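Esterase (Xanthomonas oryzae pv. oryzae, PDB 3H2G) is an esterase that degrades rice cell walls and contributes to the virulence of the bacterium on rice. Local coordinates at residues 247-252 with 308-313; 210-215 with 316-321. All coordinates share one frame; numbering follows the deposited sequence.

Interaction 1 of 2, residues 247-252 with 308-313; sequences KNIYLE and NPFRQD
Ile249 and Asn248 pack against the N-terminal part of helix 309-316, meeting Pro309, Phe310 and Asp313. The contact lies in the largely helical insertion between strands 198-205 and 328-332 of the alpha/beta-hydrolase fold, a place where many members of that fold carry a lid or cap. Lys247, with positive phi, takes the chain out of helix 231-246, and Ile249 is the closest point of backbone approach, its CA 5.4 Å from that of Pro309.

The Ile249 side chain branches at CB. One branch, CG2, comes to within 4.3 Å of CG on the Pro309 ring. The other, CG1, stands beside the backbone N and anti to the carbonyl carbon (chi1 -55°), where it passes 3.6 Å from Asp313 OD2. At the tip, CD1, like CG1, lies close to Asp313 OD2; it is also 3.9 Å from Phe310 CA and touches CB and CD1 of Phe310, meeting the ring obliquely. Met242 of helix 231-246 touches Ile249 as well, while Gln243 OE1 accepts hydrogen bonds from the backbone N of Ile249 and Tyr250, fixing the loop against the helix it has just left. The Phe310 ring in turn packs on Ala238 and Ile239 of that helix, which therefore shares in the contact.

The polar half is a tip-to-tip meeting of an amide and a carboxylate, with Asp313 buried. Their planes are only 6° apart, and Asn248 OD1 comes 2.6 Å from Asp313 OD2. The backbone O of Asn248 also approaches CB of the Pro309 ring, 3.3 Å away. Asn248 ND2 donates within its own amide plane to the syn lone pair of Asp313 OD1, a hydrogen bond of 3.0 Å with an N-H...O angle of 158°.

Interaction 2 of 2, residues 210-215 with 316-321; sequences ALEQTF and RNNLLE
Leu211 and Asn318 bring their CA atoms to 5.2 Å, where the first turn of helix 211-218 faces the irregular chain that follows helix 309-316. Ala210 occupies the N-cap position. Across from it, the side chain of Asn318 supplies an acceptor for this helix start: OD1 takes the N-H of Glu212 at 3.0 Å, nearly straight at 168°, with the donor lying in the carbonyl plane. The same oxygen accepts a proton from a water at 2.9 Å, and that water itself accepts the N-H of Gln213, so one amide oxygen serves two successive backbone donors, one directly and one through water. The other end of the amide, Asn318 ND2, has a weak link through a second water to Glu212 OE1. The other carboxylate oxygen, OE2, is engaged by the salt bridge with Arg311.

Apolar contacts flank this polar centre. Leu211 CG is anti to the backbone N (chi1 -172°), and its CD2 meets Asn317 CB at 3.7 Å, the two side chains lying side by side and pointing the same way. The Asn317 amide is held by other groups, its ND2 donating to Asp313 O and Tyr246 OH. Leu320 CD1 rests 4.0 Å from Ala210 CB, while its CD2 lies against Ala210 CA. Thr346 and Ala347 of helix 342-353 back this hydrophobic side.

Because OD1 takes the Glu212 N-H at the N-terminal, partly positive end of the helix, the Asn318 carbonyl is probably polarised by it, strengthening a neutral side chain as an acceptor.

Along the chain the segments run 210-215, 247-252, 308-313 and 316-321, so interaction 2 spans the helical insertion between strands 198-205 and 328-332 and interaction 1 falls within that span. Their centres are about 16 Å apart. Helix 309-316 connects them: its N-terminal part belongs to interaction 1, and the chain leaving it forms the second segment of interaction 2. A salt bridge between Arg311 NE and Glu212 OE2 (2.9 Å) joins the two directly, as does packing of Phe310 CZ on Phe215 CE2 (4.0 Å). Interaction 2 lies nearer the centre of the chain, at about 15 Å against 23 Å, and the contacts thus tie the outer helices back to the chain leading into the central sheet.

Interaction 1 of 2, residues 247-252 with 308-313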
# COMPACT_ATOMS: atom_id res chain seq x y z
N LYS A 247 4.37 6.18 20.39
CA LYS A 247 5.20 6.87 21.37
C LYS A 247 5.57 5.97 22.54
O LYS A 247 5.49 6.37 23.71
CB LYS A 247 4.45 8.11 21.89
CG LYS A 247 4.20 9.15 20.80
CD LYS A 247 3.42 10.34 21.33
CE LYS A 247 3.46 11.49 20.34
NZ LYS A 247 3.00 11.09 18.99
N ASN A 248 5.99 4.74 22.24
CA ASN A 248 6.33 3.79 23.29
C ASN A 248 7.60 2.98 23.05
O ASN A 248 7.80 1.94 23.67
CB ASN A 248 5.16 2.83 23.52
CG ASN A 248 4.85 2.00 22.29
OD1 ASN A 248 5.49 2.14 21.24
ND2 ASN A 248 3.86 1.12 22.41
N ILE A 249 8.47 3.46 22.17
CA ILE A 249 9.70 2.73 21.89
C ILE A 249 10.93 3.40 22.49
O ILE A 249 11.73 2.74 23.17
CB ILE A 249 9.93 2.55 20.37
CG1 ILE A 249 8.71 1.88 19.74
CG2 ILE A 249 11.16 1.67 20.14
CD1 ILE A 249 8.77 1.79 18.23
N TYR A 250 11.09 4.70 22.24
CA TYR A 250 12.24 5.43 22.76
C TYR A 250 12.00 6.92 22.96
O TYR A 250 11.10 7.51 22.35
CB TYR A 250 13.43 5.25 21.80
CG TYR A 250 13.19 5.78 20.40
CD1 TYR A 250 13.27 7.15 20.12
CD2 TYR A 250 12.90 4.91 19.34
CE1 TYR A 250 13.05 7.64 18.83
CE2 TYR A 250 12.68 5.39 18.05
CZ TYR A 250 12.76 6.75 17.80
OH TYR A 250 12.55 7.23 16.52
N LEU A 251 12.79 7.52 23.84
CA LEU A 251 12.70 8.95 24.10
C LEU A 251 13.67 9.62 23.13
O LEU A 251 13.38 10.67 22.56
CB LEU A 251 13.12 9.27 25.54
CG LEU A 251 13.18 10.75 25.92
CD1 LEU A 251 11.78 11.37 25.85
CD2 LEU A 251 13.76 10.90 27.32
N GLU A 252 14.83 8.99 22.95
CA GLU A 252 15.86 9.47 22.04
C GLU A 252 16.21 8.33 21.08
O GLU A 252 16.34 7.19 21.51
CB GLU A 252 17.12 9.88 22.81
CG GLU A 252 16.88 10.90 23.91
CD GLU A 252 18.17 11.32 24.60
OE1 GLU A 252 18.91 10.44 25.07
OE2 GLU A 252 18.43 12.54 24.67
N ASN A 308 9.53 -6.78 23.37
CA ASN A 308 10.19 -5.64 22.73
C ASN A 308 9.08 -4.71 22.24
O ASN A 308 8.17 -5.15 21.53
CB ASN A 308 11.04 -6.12 21.54
CG ASN A 308 11.82 -4.99 20.89
OD1 ASN A 308 12.98 -4.72 21.24
ND2 ASN A 308 11.18 -4.31 19.96
N PRO A 309 9.13 -3.42 22.62
CA PRO A 309 8.12 -2.43 22.23
C PRO A 309 7.88 -2.24 20.73
O PRO A 309 6.74 -2.04 20.31
CB PRO A 309 8.60 -1.15 22.92
CG PRO A 309 10.08 -1.33 22.96
CD PRO A 309 10.22 -2.77 23.37
N PHE A 310 8.94 -2.28 19.93
CA PHE A 310 8.77 -2.12 18.49
C PHE A 310 8.05 -3.35 17.97
O PHE A 310 7.13 -3.25 17.15
CB PHE A 310 10.13 -1.96 17.80
CG PHE A 310 10.05 -2.00 16.30
CD1 PHE A 310 9.19 -1.15 15.60
CD2 PHE A 310 10.82 -2.90 15.57
CE1 PHE A 310 9.10 -1.20 14.21
CE2 PHE A 310 10.75 -2.96 14.18
CZ PHE A 310 9.88 -2.10 13.50
N ARG A 311 8.45 -4.52 18.46
CA ARG A 311 7.84 -5.77 18.07
C ARG A 311 6.35 -5.76 18.42
O ARG A 311 5.51 -6.19 17.63
CB ARG A 311 8.54 -6.94 18.77
CG ARG A 311 8.06 -8.31 18.34
CD ARG A 311 9.02 -9.37 18.84
NE ARG A 311 8.46 -10.71 18.73
CZ ARG A 311 9.13 -11.82 19.04
NH1 ARG A 311 10.38 -11.73 19.48
NH2 ARG A 311 8.54 -13.01 18.94
N GLN A 312 6.03 -5.26 19.62
CA GLN A 312 4.65 -5.17 20.07
C GLN A 312 3.83 -4.28 19.14
O GLN A 312 2.68 -4.58 18.84
CB GLN A 312 4.59 -4.59 21.49
CG GLN A 312 5.01 -5.54 22.61
CD GLN A 312 3.95 -6.57 22.94
OE1 GLN A 312 2.76 -6.24 23.05
NE2 GLN A 312 4.36 -7.82 23.13
N ASP A 313 4.42 -3.18 18.70
CA ASP A 313 3.72 -2.26 17.81
C ASP A 313 3.47 -2.92 16.45
O ASP A 313 2.44 -2.68 15.82
CB ASP A 313 4.52 -0.97 17.64
CG ASP A 313 4.58 -0.15 18.92
OD1 ASP A 313 3.80 -0.43 19.85
OD2 ASP A 313 5.41 0.79 18.98

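Interaction 2 of 2, residues 210-215 with 316-321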
# COMPACT_ATOMS: atom_id res chain seq x y z
N ALA A 210 1.37 -10.70 7.89
CA ALA A 210 1.92 -11.24 9.13
C ALA A 210 3.11 -10.30 9.37
O ALA A 210 4.27 -10.69 9.25
CB ALA A 210 2.39 -12.68 8.93
N LEU A 211 2.78 -9.05 9.68
CA LEU A 211 3.76 -7.99 9.88
C LEU A 211 4.87 -8.30 10.86
O LEU A 211 6.05 -8.22 10.51
CB LEU A 211 3.04 -6.70 10.29
CG LEU A 211 3.91 -5.44 10.35
CD1 LEU A 211 4.55 -5.21 8.98
CD2 LEU A 211 3.06 -4.24 10.74
N GLU A 212 4.51 -8.63 12.10
CA GLU A 212 5.52 -8.93 13.11
C GLU A 212 6.43 -10.09 12.70
O GLU A 212 7.66 -9.99 12.79
CB GLU A 212 4.84 -9.26 14.45
CG GLU A 212 5.80 -9.79 15.51
CD GLU A 212 5.08 -10.33 16.73
OE1 GLU A 212 3.91 -10.73 16.60
OE2 GLU A 212 5.69 -10.36 17.82
N GLN A 213 5.83 -11.19 12.24
CA GLN A 213 6.63 -12.35 11.84
C GLN A 213 7.51 -12.06 10.63
O GLN A 213 8.60 -12.62 10.50
CB GLN A 213 5.71 -13.55 11.54
CG GLN A 213 6.47 -14.87 11.44
CD GLN A 213 7.20 -15.22 12.73
OE1 GLN A 213 6.60 -15.27 13.80
NE2 GLN A 213 8.50 -15.47 12.62
N THR A 214 7.04 -11.18 9.74
CA THR A 214 7.81 -10.82 8.56
C THR A 214 9.13 -10.16 8.97
O THR A 214 10.18 -10.45 8.40
CB THR A 214 7.01 -9.85 7.64
OG1 THR A 214 5.95 -10.57 7.01
CG2 THR A 214 7.91 -9.25 6.58
N PHE A 215 9.06 -9.27 9.96
CA PHE A 215 10.26 -8.58 10.44
C PHE A 215 11.18 -9.56 11.16
O PHE A 215 12.41 -9.50 11.02
CB PHE A 215 9.89 -7.43 11.39
CG PHE A 215 9.65 -6.13 10.69
CD1 PHE A 215 8.47 -5.92 9.97
CD2 PHE A 215 10.61 -5.13 10.70
CE1 PHE A 215 8.27 -4.73 9.29
CE2 PHE A 215 10.41 -3.94 10.02
CZ PHE A 215 9.24 -3.74 9.31
N ARG A 316 0.49 -5.26 16.82
CA ARG A 316 -0.80 -4.58 16.86
C ARG A 316 -1.29 -4.33 15.44
O ARG A 316 -2.48 -4.09 15.21
CB ARG A 316 -0.70 -3.24 17.59
CG ARG A 316 -0.31 -3.34 19.05
CD ARG A 316 -0.43 -1.98 19.71
NE ARG A 316 0.13 -1.95 21.05
CZ ARG A 316 0.08 -0.90 21.87
NH1 ARG A 316 -0.53 0.21 21.47
NH2 ARG A 316 0.63 -0.95 23.07
N ASN A 317 -0.37 -4.38 14.49
CA ASN A 317 -0.73 -4.14 13.11
C ASN A 317 -0.71 -5.38 12.22
O ASN A 317 -0.61 -5.28 11.00
CB ASN A 317 0.13 -3.01 12.56
CG ASN A 317 -0.24 -1.66 13.17
OD1 ASN A 317 -1.28 -1.08 12.83
ND2 ASN A 317 0.57 -1.18 14.10
N ASN A 318 -0.82 -6.55 12.85
CA ASN A 318 -0.90 -7.79 12.09
C ASN A 318 -2.32 -7.77 11.54
O ASN A 318 -3.20 -7.14 12.11
CB ASN A 318 -0.78 -9.03 13.00
CG ASN A 318 0.65 -9.35 13.36
OD1 ASN A 318 1.57 -9.09 12.59
ND2 ASN A 318 0.84 -9.96 14.53
N LEU A 319 -2.54 -8.47 10.43
CA LEU A 319 -3.86 -8.54 9.81
C LEU A 319 -4.24 -10.01 9.63
O LEU A 319 -4.70 -10.43 8.57
CB LEU A 319 -3.83 -7.84 8.45
CG LEU A 319 -3.66 -6.32 8.52
CD1 LEU A 319 -3.36 -5.74 7.14
CD2 LEU A 319 -4.94 -5.72 9.10
N LEU A 320 -4.08 -10.78 10.71
CA LEU A 320 -4.34 -12.21 10.67
C LEU A 320 -5.57 -12.72 11.42
O LEU A 320 -6.26 -13.62 10.95
CB LEU A 320 -3.11 -12.96 11.20
CG LEU A 320 -1.75 -12.60 10.60
CD1 LEU A 320 -0.64 -13.28 11.40
CD2 LEU A 320 -1.71 -13.03 9.13
N GLU A 321 -5.84 -12.14 12.58
CA GLU A 321 -6.94 -12.59 13.42
C GLU A 321 -8.35 -12.09 13.11
O GLU A 321 -8.93 -11.33 13.88
CB GLU A 321 -6.61 -12.32 14.89
CG GLU A 321 -5.30 -12.94 15.33
CD GLU A 321 -5.02 -12.73 16.80
OE1 GLU A 321 -5.08 -11.57 17.26
OE2 GLU A 321 -4.75 -13.74 17.50
O HOH W 1 2.74 -12.73 14.64
O HOH W 2 2.96 -11.61 12.20